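L-iditol 2-dehydrogenase (Clostridium scindens, PDB 4OH1) probably oxidises L-iditol and related polyols with NAD+, as a zinc-containing member of the alcohol dehydrogenase family. Local coordinates at residues 192-197 against 218-223. Numbering follows the deposited sequence.
Sequences LARLAG and GADYAL
Arg-194 reaches from the end of helix 184-194 to the carbonyl oxygen of Gly-218, joining two consecutive helix ends of the Rossmann-type domain. Gly-218 follows helix 208-216, and the chain then turns into strand 221-224, outermost in this chain's parallel sheet. Both helices finish in Schellman motifs, with Gly-197 and Gly-218 as the residues of positive phi; at these backbone angles a beta carbon would press on the carbonyl oxygen of the residue before, which explains a glycine at each helix end.

The guanidinium approaches Gly-218 side-on and gives two N-H groups to a single acceptor. Arg-194 NE lies 2.8 Å from Gly-218 O, in the carbonyl plane and on a lone pair, with an N-H...O angle of 154°. The second bond, from Arg-194 NH2 to the same Gly-218 O, spans 3.0 Å and is more bent, its donor tilted from the carbonyl plane. Because the oxygen sits almost exactly in the guanidinium plane, the fork fixes how that flat group is turned. A kink in the chain at chi2 (-91°), followed by an extended chi3, carries NE across to the loop.

Asp-220 meets the same guanidinium differently. Its carboxylate plane is turned 41° from that of the arginine, and OD1 stands clear of the guanidinium plane with no N-H aimed at it, so the salt bridge is purely electrostatic. Its stronger polar partner is the backbone N of Ile-201, bonded to OD2, which ties the loop to neighbouring strand 200-205; OD2 also forms a salt bridge with Arg-314 of the second subunit. An aspartate here thus serves both a backbone N-H and two positive groups. Across to Arg-194, the bridging atoms are NH2 and Asp-220 OD1, 3.4 Å apart.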
loop_
_atom_site.group_PDB
_atom_site.type_symbol
_atom_site.label_atom_id
_atom_site.label_comp_id
_atom_site.label_asym_id
_atom_site.label_seq_id
_atom_site.Cartn_x
_atom_site.Cartn_y
_atom_site.Cartn_z
ATOM N N LEU A 192 0.726 8.815 19.507
ATOM C CA LEU A 192 0.772 8.556 18.096
ATOM C C LEU A 192 -0.517 8.001 17.555
ATOM O O LEU A 192 -0.823 8.248 16.372
ATOM C CB LEU A 192 1.913 7.593 17.726
ATOM C CG LEU A 192 3.334 8.115 17.841
ATOM C CD1 LEU A 192 4.255 7.007 17.582
ATOM C CD2 LEU A 192 3.614 9.275 16.897
ATOM N N ALA A 193 -1.253 7.239 18.365
ATOM C CA ALA A 193 -2.561 6.750 17.926
ATOM C C ALA A 193 -3.479 7.953 17.779
ATOM O O ALA A 193 -4.191 8.018 16.807
ATOM C CB ALA A 193 -3.165 5.747 18.870
ATOM N N ARG A 194 -3.415 8.938 18.685
ATOM C CA ARG A 194 -4.204 10.111 18.483
ATOM C C ARG A 194 -3.865 10.842 17.184
ATOM O O ARG A 194 -4.773 11.317 16.473
ATOM C CB ARG A 194 -4.017 11.106 19.611
ATOM C CG ARG A 194 -4.712 10.721 20.863
ATOM C CD ARG A 194 -6.106 11.324 20.841
ATOM N NE ARG A 194 -6.874 11.038 22.035
ATOM C CZ ARG A 194 -8.098 11.502 22.266
ATOM N NH1 ARG A 194 -8.709 12.302 21.389
ATOM N NH2 ARG A 194 -8.716 11.167 23.382
ATOM N N LEU A 195 -2.569 10.896 16.882
ATOM C CA LEU A 195 -2.040 11.669 15.748
ATOM C C LEU A 195 -2.118 10.850 14.492
ATOM O O LEU A 195 -1.632 11.276 13.466
ATOM C CB LEU A 195 -0.572 12.100 15.954
ATOM C CG LEU A 195 -0.421 13.106 17.084
ATOM C CD1 LEU A 195 1.001 13.113 17.559
ATOM C CD2 LEU A 195 -0.801 14.472 16.605
ATOM N N ALA A 196 -2.701 9.675 14.570
ATOM C CA ALA A 196 -3.008 8.927 13.338
ATOM C C ALA A 196 -4.528 8.762 13.113
ATOM O O ALA A 196 -4.980 7.937 12.320
ATOM C CB ALA A 196 -2.322 7.633 13.408
ATOM N N GLY A 197 -5.343 9.534 13.833
ATOM C CA GLY A 197 -6.742 9.491 13.619
ATOM C C GLY A 197 -7.549 8.414 14.295
ATOM O O GLY A 197 -8.739 8.242 13.977
ATOM N N GLY A 218 -3.873 10.833 26.615
ATOM C CA GLY A 218 -4.884 10.850 25.545
ATOM C C GLY A 218 -5.661 9.579 25.295
ATOM O O GLY A 218 -6.428 9.530 24.370
ATOM N N ALA A 219 -5.514 8.552 26.130
ATOM C CA ALA A 219 -6.248 7.350 25.896
ATOM C C ALA A 219 -7.682 7.612 26.238
ATOM O O ALA A 219 -7.957 8.327 27.165
ATOM C CB ALA A 219 -5.744 6.272 26.760
ATOM N N ASP A 220 -8.598 6.976 25.542
ATOM C CA ASP A 220 -10.017 7.052 25.895
ATOM C C ASP A 220 -10.334 6.159 27.088
ATOM O O ASP A 220 -11.088 6.544 27.968
ATOM C CB ASP A 220 -10.908 6.660 24.685
ATOM C CG ASP A 220 -10.651 7.522 23.465
ATOM O OD1 ASP A 220 -11.029 8.682 23.503
ATOM O OD2 ASP A 220 -10.014 7.094 22.487
ATOM N N TYR A 221 -9.778 4.955 27.119
ATOM C CA TYR A 221 -10.037 4.059 28.215
ATOM C C TYR A 221 -8.726 3.440 28.655
ATOM O O TYR A 221 -7.788 3.279 27.870
ATOM C CB TYR A 221 -10.998 2.949 27.766
ATOM C CG TYR A 221 -12.273 3.482 27.211
ATOM C CD1 TYR A 221 -13.211 4.080 28.045
ATOM C CD2 TYR A 221 -12.528 3.455 25.866
ATOM C CE1 TYR A 221 -14.375 4.588 27.561
ATOM C CE2 TYR A 221 -13.716 3.994 25.353
ATOM C CZ TYR A 221 -14.614 4.549 26.229
ATOM O OH TYR A 221 -15.765 5.091 25.780
ATOM N N ALA A 222 -8.678 3.070 29.909
ATOM C CA ALA A 222 -7.505 2.438 30.479
ATOM C C ALA A 222 -7.955 1.349 31.426
ATOM O O ALA A 222 -8.640 1.622 32.383
ATOM C CB ALA A 222 -6.670 3.447 31.189
ATOM N N LEU A 223 -7.595 0.105 31.122
ATOM C CA LEU A 223 -8.180 -1.019 31.812
ATOM C C LEU A 223 -7.141 -1.923 32.417
ATOM O O LEU A 223 -6.021 -2.079 31.896
ATOM C CB LEU A 223 -9.003 -1.846 30.838
ATOM C CG LEU A 223 -10.181 -1.160 30.148
ATOM C CD1 LEU A 223 -10.823 -2.078 29.126
ATOM C CD2 LEU A 223 -11.151 -0.712 31.198
#